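Uncharacterized protein (Bacteroides thetaiotaomicron VPI-5482, PDB 3KNY) is of unknown function, a two-domain protein of the BT_3535-like family that is probably made as a lipoprotein. Local coordinates at residues E36-K41 with S58-D63; E66-E71 with E124-G129; D152-T157 with K187-S192. All blocks are in the same frame, centred on the assembly; numbering follows the deposited sequence.

The three contacts follow one another along the chain and step from the helical part of the protein onto its sheets. Contact 1 fastens the approach to helix 40-49 against the turn that leads into helix 66-84; contact 2 begins on that helix, its centre about 15 Å from that of contact 1, and joins it to strand 124-134. Contact 3, with its centre about 12 Å from that of contact 2, packs two sheets together, and Y125 CE1 touches T157 CG2 at 4.2 Å. The C-terminal residue P218 connects these two, binding R68 and K126 in one and packing on V154 and I189 in the other. Contacts 1 and 3 lie about 24 Å apart, centre to centre.

Contact 1 of 3, residues E36-K41 with S58-D63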
loop_
_atom_site.group_PDB
_atom_site.type_symbol
_atom_site.label_atom_id
_atom_site.label_comp_id
_atom_site.label_asym_id
_atom_site.label_seq_id
_atom_site.Cartn_x
_atom_site.Cartn_y
_atom_site.Cartn_z
ATOM N N GLU A 36 12.634 12.209 -12.377
ATOM C CA GLU A 36 13.969 12.028 -12.936
ATOM C C GLU A 36 14.270 10.577 -13.191
ATOM O O GLU A 36 15.315 10.247 -13.740
ATOM C CB GLU A 36 15.022 12.600 -12.006
ATOM C CG GLU A 36 15.369 14.033 -12.312
ATOM C CD GLU A 36 16.288 14.604 -11.270
ATOM O OE1 GLU A 36 16.043 14.357 -10.067
ATOM O OE2 GLU A 36 17.253 15.292 -11.650
ATOM N N LYS A 37 13.337 9.712 -12.822
ATOM C CA LYS A 37 13.545 8.281 -12.883
ATOM C C LYS A 37 12.624 7.598 -13.892
ATOM O O LYS A 37 12.664 6.380 -14.033
ATOM C CB LYS A 37 13.301 7.717 -11.495
ATOM C CG LYS A 37 14.317 8.182 -10.454
ATOM C CD LYS A 37 15.572 7.336 -10.516
ATOM C CE LYS A 37 16.242 7.229 -9.162
ATOM N NZ LYS A 37 17.160 6.060 -9.132
ATOM N N VAL A 38 11.820 8.377 -14.615
ATOM C CA VAL A 38 10.850 7.816 -15.555
ATOM C C VAL A 38 10.747 8.660 -16.847
ATOM O O VAL A 38 11.201 9.801 -16.884
ATOM C CB VAL A 38 9.476 7.705 -14.868
ATOM C CG1 VAL A 38 9.575 6.803 -13.641
ATOM C CG2 VAL A 38 8.957 9.089 -14.458
ATOM N N THR A 39 10.172 8.076 -17.901
ATOM C CA THR A 39 9.903 8.780 -19.159
ATOM C C THR A 39 8.558 9.527 -19.042
ATOM O O THR A 39 7.699 9.123 -18.267
ATOM C CB THR A 39 9.827 7.787 -20.376
ATOM O OG1 THR A 39 8.592 7.051 -20.342
ATOM C CG2 THR A 39 11.001 6.807 -20.384
ATOM N N PRO A 40 8.361 10.621 -19.809
ATOM C CA PRO A 40 7.050 11.273 -19.817
ATOM C C PRO A 40 5.871 10.315 -19.979
ATOM O O PRO A 40 4.843 10.528 -19.345
ATOM C CB PRO A 40 7.132 12.201 -21.032
ATOM C CG PRO A 40 8.545 12.588 -21.083
ATOM C CD PRO A 40 9.353 11.426 -20.546
ATOM N N LYS A 41 6.017 9.289 -20.820
ATOM C CA LYS A 41 4.947 8.307 -21.053
ATOM C C LYS A 41 4.576 7.658 -19.718
ATOM O O LYS A 41 3.404 7.624 -19.307
ATOM C CB LYS A 41 5.410 7.218 -22.019
ATOM C CG LYS A 41 5.919 7.694 -23.379
ATOM C CD LYS A 41 4.908 7.511 -24.522
ATOM C CE LYS A 41 5.676 7.216 -25.828
ATOM N NZ LYS A 41 4.937 7.472 -27.101
ATOM N N SER A 58 9.096 4.145 -3.376
ATOM C CA SER A 58 10.374 3.591 -2.894
ATOM C C SER A 58 11.058 2.637 -3.882
ATOM O O SER A 58 12.274 2.504 -3.865
ATOM C CB SER A 58 10.193 2.832 -1.572
ATOM O OG SER A 58 9.646 1.532 -1.822
ATOM N N PHE A 59 10.287 1.962 -4.718
ATOM C CA PHE A 59 10.861 1.005 -5.652
ATOM C C PHE A 59 11.726 1.588 -6.763
ATOM O O PHE A 59 12.501 0.865 -7.390
ATOM C CB PHE A 59 9.758 0.201 -6.299
ATOM C CG PHE A 59 9.038 0.926 -7.392
ATOM C CD1 PHE A 59 8.083 1.898 -7.094
ATOM C CD2 PHE A 59 9.290 0.612 -8.729
ATOM C CE1 PHE A 59 7.397 2.553 -8.108
ATOM C CE2 PHE A 59 8.607 1.257 -9.743
ATOM C CZ PHE A 59 7.653 2.231 -9.432
ATOM N N LEU A 60 11.567 2.877 -7.050
ATOM C CA LEU A 60 12.399 3.541 -8.060
ATOM C C LEU A 60 13.767 3.863 -7.481
ATOM O O LEU A 60 14.647 4.311 -8.203
ATOM C CB LEU A 60 11.726 4.818 -8.592
ATOM C CG LEU A 60 10.496 4.619 -9.491
ATOM C CD1 LEU A 60 9.768 5.931 -9.706
ATOM C CD2 LEU A 60 10.877 4.001 -10.821
ATOM N N LYS A 61 13.962 3.621 -6.189
ATOM C CA LYS A 61 15.251 3.849 -5.576
ATOM C C LYS A 61 16.125 2.592 -5.662
ATOM O O LYS A 61 16.906 2.306 -4.761
ATOM C CB LYS A 61 15.077 4.312 -4.126
ATOM C CG LYS A 61 14.188 5.553 -3.972
ATOM C CD LYS A 61 14.725 6.536 -2.906
ATOM C CE LYS A 61 13.593 7.255 -2.146
ATOM N NZ LYS A 61 12.729 6.320 -1.309
ATOM N N LYS A 62 16.026 1.860 -6.767
ATOM C CA LYS A 62 16.712 0.583 -6.898
ATOM C C LYS A 62 16.687 0.145 -8.351
ATOM O O LYS A 62 15.741 0.434 -9.077
ATOM C CB LYS A 62 16.010 -0.465 -6.029
ATOM C CG LYS A 62 16.874 -1.637 -5.573
ATOM C CD LYS A 62 16.131 -2.496 -4.529
ATOM C CE LYS A 62 16.105 -1.829 -3.143
ATOM N NZ LYS A 62 15.098 -2.437 -2.225
ATOM N N ASP A 63 17.716 -0.577 -8.763
ATOM C CA ASP A 63 17.843 -0.983 -10.153
ATOM C C ASP A 63 16.830 -2.068 -10.494
ATOM O O ASP A 63 16.860 -3.142 -9.917
ATOM C CB ASP A 63 19.259 -1.479 -10.423
ATOM C CG ASP A 63 20.318 -0.460 -10.039
ATOM O OD1 ASP A 63 20.010 0.757 -10.011
ATOM O OD2 ASP A 63 21.462 -0.887 -9.761
#
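K37 and L60 mark the closest approach of the two backbones, CA to CA 6.9 Å, where the loop running into helix 40-49 passes the 3-10 segment around residues 58-60. That turn is held by its own bond, K61 N to S58 O at 3.1 Å. The link between the segments has a polar half and an apolar half, and L60 serves both. Its carbonyl oxygen receives a weak hydrogen bond from K37 NZ, 3.2 Å from L60 O. With CG beside the backbone N (chi1 -66°) and a bend at chi2 (-83°), the lysine chain reaches across to the carbonyl, with K37 CE 3.5 Å from L60 O and NZ nearer still. This is loop-to-loop packing just ahead of two helices, and T39 begins the first of them: at the N-cap position, its OG1 caps a backbone N of the first turn while E42 OE1 bonds T39 N, consistent with a capping box. On the apolar side, V38 and L60 cross at about a right angle. V38 CG1 sits against the forked end of the leucine, 4.0 Å from L60 CD1, with L60 CD2 scarcely farther away. Within the second segment, L60 CG lies 3.7 Å above one face of the F59 ring, offset toward its rim. W33 and V34 also touch L60, while helix 66-84 supplies Y73 against V38 and I72 against F59.

Contact 2 of 3, residues E66-E71 with E124-G129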
loop_
_atom_site.group_PDB
_atom_site.type_symbol
_atom_site.label_atom_id
_atom_site.label_comp_id
_atom_site.label_asym_id
_atom_site.label_seq_id
_atom_site.Cartn_x
_atom_site.Cartn_y
_atom_site.Cartn_z
ATOM N N GLU A 66 14.562 -5.074 -16.954
ATOM C CA GLU A 66 13.623 -4.778 -18.032
ATOM C C GLU A 66 12.413 -5.701 -17.920
ATOM O O GLU A 66 11.285 -5.250 -18.106
ATOM C CB GLU A 66 14.287 -4.877 -19.421
ATOM C CG GLU A 66 15.427 -3.861 -19.666
ATOM C CD GLU A 66 15.045 -2.401 -19.339
ATOM O OE1 GLU A 66 13.958 -1.935 -19.753
ATOM O OE2 GLU A 66 15.837 -1.705 -18.668
ATOM N N LYS A 67 12.635 -6.975 -17.589
ATOM C CA LYS A 67 11.526 -7.911 -17.358
ATOM C C LYS A 67 10.562 -7.319 -16.315
ATOM O O LYS A 67 9.343 -7.353 -16.493
ATOM C CB LYS A 67 12.037 -9.274 -16.869
ATOM C CG LYS A 67 10.960 -10.380 -16.818
ATOM C CD LYS A 67 11.183 -11.411 -15.681
ATOM C CE LYS A 67 10.908 -10.794 -14.296
ATOM N NZ LYS A 67 10.767 -11.776 -13.180
ATOM N N ARG A 68 11.136 -6.765 -15.245
ATOM C CA ARG A 68 10.368 -6.179 -14.158
ATOM C C ARG A 68 9.661 -4.905 -14.589
ATOM O O ARG A 68 8.470 -4.759 -14.341
ATOM C CB ARG A 68 11.263 -5.907 -12.954
ATOM C CG ARG A 68 10.537 -5.343 -11.738
ATOM C CD ARG A 68 9.417 -6.259 -11.251
ATOM N NE ARG A 68 8.710 -5.730 -10.073
ATOM C CZ ARG A 68 7.607 -6.276 -9.545
ATOM N NH1 ARG A 68 7.079 -7.366 -10.089
ATOM N NH2 ARG A 68 7.018 -5.738 -8.474
ATOM N N LYS A 69 10.382 -3.984 -15.226
ATOM C CA LYS A 69 9.738 -2.769 -15.746
ATOM C C LYS A 69 8.499 -3.109 -16.576
ATOM O O LYS A 69 7.490 -2.411 -16.497
ATOM C CB LYS A 69 10.670 -1.951 -16.642
ATOM C CG LYS A 69 11.659 -1.057 -15.942
ATOM C CD LYS A 69 12.179 0.002 -16.922
ATOM C CE LYS A 69 13.666 0.253 -16.746
ATOM N NZ LYS A 69 14.013 0.462 -15.310
ATOM N N LYS A 70 8.593 -4.153 -17.402
ATOM C CA LYS A 70 7.465 -4.558 -18.230
ATOM C C LYS A 70 6.315 -4.935 -17.313
ATOM O O LYS A 70 5.196 -4.454 -17.483
ATOM C CB LYS A 70 7.813 -5.731 -19.140
ATOM C CG LYS A 70 6.754 -5.969 -20.205
ATOM C CD LYS A 70 7.126 -7.095 -21.160
ATOM C CE LYS A 70 6.392 -6.962 -22.490
ATOM N NZ LYS A 70 4.957 -6.616 -22.289
ATOM N N GLU A 71 6.603 -5.778 -16.322
ATOM C CA GLU A 71 5.596 -6.178 -15.340
ATOM C C GLU A 71 4.906 -4.944 -14.723
ATOM O O GLU A 71 3.680 -4.766 -14.859
ATOM C CB GLU A 71 6.216 -7.073 -14.248
ATOM C CG GLU A 71 6.386 -8.540 -14.668
ATOM C CD GLU A 71 7.230 -9.364 -13.703
ATOM O OE1 GLU A 71 7.483 -8.914 -12.566
ATOM O OE2 GLU A 71 7.646 -10.478 -14.093
ATOM N N GLU A 124 8.193 -17.614 -8.877
ATOM C CA GLU A 124 9.082 -17.092 -7.797
ATOM C C GLU A 124 8.379 -16.892 -6.445
ATOM O O GLU A 124 7.177 -16.744 -6.392
ATOM C CB GLU A 124 9.769 -15.783 -8.240
ATOM C CG GLU A 124 9.142 -15.101 -9.479
ATOM C CD GLU A 124 9.583 -13.663 -9.667
ATOM O OE1 GLU A 124 10.539 -13.220 -8.981
ATOM O OE2 GLU A 124 8.948 -12.972 -10.497
ATOM N N TYR A 125 9.156 -16.875 -5.366
ATOM C CA TYR A 125 8.628 -16.837 -3.999
ATOM C C TYR A 125 8.992 -15.551 -3.259
ATOM O O TYR A 125 10.136 -15.393 -2.819
ATOM C CB TYR A 125 9.174 -18.033 -3.215
ATOM C CG TYR A 125 8.243 -19.221 -3.180
ATOM C CD1 TYR A 125 7.056 -19.169 -2.430
ATOM C CD2 TYR A 125 8.545 -20.407 -3.880
ATOM C CE1 TYR A 125 6.185 -20.251 -2.386
ATOM C CE2 TYR A 125 7.680 -21.502 -3.843
ATOM C CZ TYR A 125 6.501 -21.419 -3.091
ATOM O OH TYR A 125 5.627 -22.491 -3.036
ATOM N N LYS A 126 8.014 -14.667 -3.061
ATOM C CA LYS A 126 8.291 -13.322 -2.564
ATOM C C LYS A 126 7.502 -12.898 -1.320
ATOM O O LYS A 126 6.382 -13.327 -1.118
ATOM C CB LYS A 126 8.004 -12.302 -3.684
ATOM C CG LYS A 126 8.528 -12.677 -5.080
ATOM C CD LYS A 126 8.964 -11.464 -5.922
ATOM C CE LYS A 126 7.827 -10.667 -6.508
ATOM N NZ LYS A 126 8.302 -9.349 -7.059
ATOM N N THR A 127 8.101 -12.018 -0.516
ATOM C CA THR A 127 7.413 -11.298 0.547
ATOM C C THR A 127 7.272 -9.827 0.186
ATOM O O THR A 127 8.161 -9.242 -0.398
ATOM C CB THR A 127 8.168 -11.369 1.869
ATOM O OG1 THR A 127 8.535 -12.725 2.123
ATOM C CG2 THR A 127 7.280 -10.905 3.009
ATOM N N ASN A 128 6.145 -9.230 0.527
ATOM C CA ASN A 128 5.951 -7.805 0.364
ATOM C C ASN A 128 5.076 -7.378 1.521
ATOM O O ASN A 128 4.494 -8.188 2.206
ATOM C CB ASN A 128 5.317 -7.461 -0.999
ATOM C CG ASN A 128 5.294 -5.930 -1.306
ATOM O OD1 ASN A 128 4.313 -5.411 -1.854
ATOM N ND2 ASN A 128 6.373 -5.220 -0.954
ATOM N N GLY A 129 5.009 -6.092 1.762
ATOM C CA GLY A 129 4.395 -5.583 2.959
ATOM C C GLY A 129 3.845 -4.225 2.685
ATOM O O GLY A 129 3.973 -3.699 1.608
#
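R68 reaches from helix 66-84 to K126 on strand 124-134. From CB its chain sets out with CG anti to the backbone N (chi1 -178°), bends at chi2 and then runs straight, delivering the guanidinium to the strand. K126 NZ stands over one face of that group, 3.6 Å above its plane, offset toward the rim and 3.8 Å from R68 NH1. The closeness of the two cations is probably eased by their acceptors: K126 NZ pairs with the terminal carboxylate oxygen P218 OXT and bonds D99 O, while R68 NH1 bonds P218 O and R68 NH2 holds A98 O, so that both side chains clasp the C-terminus. R68 NH1 also donates, in the guanidinium plane, to E71 OE1 at 2.9 Å (153°). A leucine in its place would probably leave P218 O and A98 O each without this donor and set the E71 carboxylate freer to turn. Nearer the surface, K67 NZ bridges two carboxylates, 3.5 Å from E71 OE2 and 3.5 Å from E124 OE2; E71 OE2 also forms a salt bridge with K149. K67, R68, E71 and E124 form a salt-bridge network, which ties the first turns of a helix to an outer strand of the three-stranded antiparallel sheet.

Contact 3 of 3, residues D152-T157 with K187-S192; sequences DDVTIT and KLIAAS
D153 O is hydrogen-bonded to S150 OG, which helps to hold the turn before strand 154-164, next to V154. Past it, V154 and I156 both point toward strand 188-201, with T155 between them turned away, the usual alternation of a strand. What they meet is I189. Its CG1 lies beside the backbone N and its chain is then extended (chi2 170°), which carries CD1 well out from its own strand. I189 CD1 ends 4.2 Å from V154 CG1 and 4.1 Å from I156 CD1. The two isoleucines reach toward each other tip to tip, and I156 CD1 also touches I189 CG2 at 4.1 Å. With V154 CA and I189 CA still 8.5 Å apart, this is face-to-face packing between two sheets: the antiparallel one of three strands and the larger mixed one. Y147, M216 and P218 flank I189. Its strand pairs with strand 177-183 through a turn in which K187 and L188 both face D183, a G1 beta bulge with K187 at positive phi (61°). No hydrogen bond crosses between the segments; T155 bonds K148 and I189 bonds M216 through their backbones, each within its own sheet, so this join rests on methyl groups and probably owes its hold to burial and shape.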
loop_
_atom_site.group_PDB
_atom_site.type_symbol
_atom_site.label_atom_id
_atom_site.label_comp_id
_atom_site.label_asym_id
_atom_site.label_seq_id
_atom_site.Cartn_x
_atom_site.Cartn_y
_atom_site.Cartn_z
ATOM N N ASP A 152 1.116 -16.659 -15.166
ATOM C CA ASP A 152 -0.342 -16.511 -15.142
ATOM C C ASP A 152 -0.879 -15.986 -13.827
ATOM O O ASP A 152 -1.542 -14.954 -13.801
ATOM C CB ASP A 152 -1.012 -17.863 -15.446
ATOM C CG ASP A 152 -0.143 -19.055 -15.038
ATOM O OD1 ASP A 152 0.832 -19.348 -15.778
ATOM O OD2 ASP A 152 -0.430 -19.683 -13.989
ATOM N N ASP A 153 -0.568 -16.688 -12.740
ATOM C CA ASP A 153 -1.248 -16.465 -11.485
ATOM C C ASP A 153 -0.346 -16.047 -10.319
ATOM O O ASP A 153 0.865 -16.301 -10.328
ATOM C CB ASP A 153 -2.011 -17.752 -11.122
ATOM C CG ASP A 153 -3.183 -17.501 -10.186
ATOM O OD1 ASP A 153 -3.577 -16.332 -9.961
ATOM O OD2 ASP A 153 -3.723 -18.493 -9.681
ATOM N N VAL A 154 -0.967 -15.401 -9.327
ATOM C CA VAL A 154 -0.335 -15.087 -8.046
ATOM C C VAL A 154 -1.095 -15.755 -6.905
ATOM O O VAL A 154 -2.299 -15.545 -6.769
ATOM C CB VAL A 154 -0.371 -13.600 -7.769
ATOM C CG1 VAL A 154 0.053 -13.319 -6.316
ATOM C CG2 VAL A 154 0.497 -12.879 -8.783
ATOM N N THR A 155 -0.393 -16.534 -6.079
ATOM C CA THR A 155 -1.029 -17.257 -4.984
ATOM C C THR A 155 -0.433 -16.972 -3.582
ATOM O O THR A 155 0.778 -17.145 -3.370
ATOM C CB THR A 155 -1.040 -18.761 -5.263
ATOM O OG1 THR A 155 0.305 -19.296 -5.341
ATOM C CG2 THR A 155 -1.855 -19.025 -6.540
ATOM N N ILE A 156 -1.323 -16.581 -2.643
ATOM C CA ILE A 156 -0.962 -16.174 -1.283
ATOM C C ILE A 156 -0.721 -17.368 -0.373
ATOM O O ILE A 156 -1.605 -18.173 -0.143
ATOM C CB ILE A 156 -2.052 -15.308 -0.631
ATOM C CG1 ILE A 156 -2.464 -14.131 -1.530
ATOM C CG2 ILE A 156 -1.577 -14.837 0.757
ATOM C CD1 ILE A 156 -1.349 -13.184 -1.852
ATOM N N THR A 157 0.482 -17.484 0.156
ATOM C CA THR A 157 0.841 -18.623 1.013
ATOM C C THR A 157 0.748 -18.246 2.496
ATOM O O THR A 157 0.598 -19.089 3.358
ATOM C CB THR A 157 2.267 -19.079 0.711
ATOM O OG1 THR A 157 3.189 -18.035 1.084
ATOM C CG2 THR A 157 2.414 -19.360 -0.772
ATOM N N LYS A 187 -4.777 -7.102 -11.196
ATOM C CA LYS A 187 -3.490 -7.794 -11.042
ATOM C C LYS A 187 -2.710 -7.234 -9.847
ATOM O O LYS A 187 -1.499 -7.041 -9.919
ATOM C CB LYS A 187 -2.683 -7.735 -12.343
ATOM C CG LYS A 187 -3.457 -8.311 -13.558
ATOM C CD LYS A 187 -2.763 -8.050 -14.924
ATOM C CE LYS A 187 -3.752 -8.159 -16.093
ATOM N NZ LYS A 187 -4.802 -9.209 -15.828
ATOM N N LEU A 188 -3.435 -6.975 -8.754
ATOM C CA LEU A 188 -2.867 -6.476 -7.496
ATOM C C LEU A 188 -3.185 -7.420 -6.334
ATOM O O LEU A 188 -4.178 -8.147 -6.378
ATOM C CB LEU A 188 -3.472 -5.109 -7.156
ATOM C CG LEU A 188 -3.233 -3.948 -8.112
ATOM C CD1 LEU A 188 -4.025 -2.725 -7.629
ATOM C CD2 LEU A 188 -1.751 -3.643 -8.194
ATOM N N ILE A 189 -2.354 -7.385 -5.294
ATOM C CA ILE A 189 -2.676 -8.012 -4.014
ATOM C C ILE A 189 -3.321 -6.927 -3.176
ATOM O O ILE A 189 -2.804 -5.844 -3.150
ATOM C CB ILE A 189 -1.417 -8.535 -3.312
ATOM C CG1 ILE A 189 -0.763 -9.647 -4.151
ATOM C CG2 ILE A 189 -1.735 -9.085 -1.939
ATOM C CD1 ILE A 189 0.629 -10.077 -3.660
ATOM N N ALA A 190 -4.474 -7.211 -2.549
ATOM C CA ALA A 190 -5.210 -6.267 -1.669
ATOM C C ALA A 190 -5.150 -6.800 -0.273
ATOM O O ALA A 190 -5.525 -7.936 -0.059
ATOM C CB ALA A 190 -6.676 -6.150 -2.061
ATOM N N ALA A 191 -4.681 -5.986 0.670
ATOM C CA ALA A 191 -4.627 -6.352 2.086
ATOM C C ALA A 191 -5.466 -5.306 2.825
ATOM O O ALA A 191 -5.308 -4.099 2.588
ATOM C CB ALA A 191 -3.162 -6.360 2.612
ATOM N N SER A 192 -6.371 -5.755 3.696
ATOM C CA SER A 192 -7.248 -4.835 4.399
ATOM C C SER A 192 -7.287 -5.148 5.850
ATOM O O SER A 192 -7.026 -6.274 6.251
ATOM C CB SER A 192 -8.679 -4.931 3.877
ATOM O OG SER A 192 -8.763 -4.389 2.577
#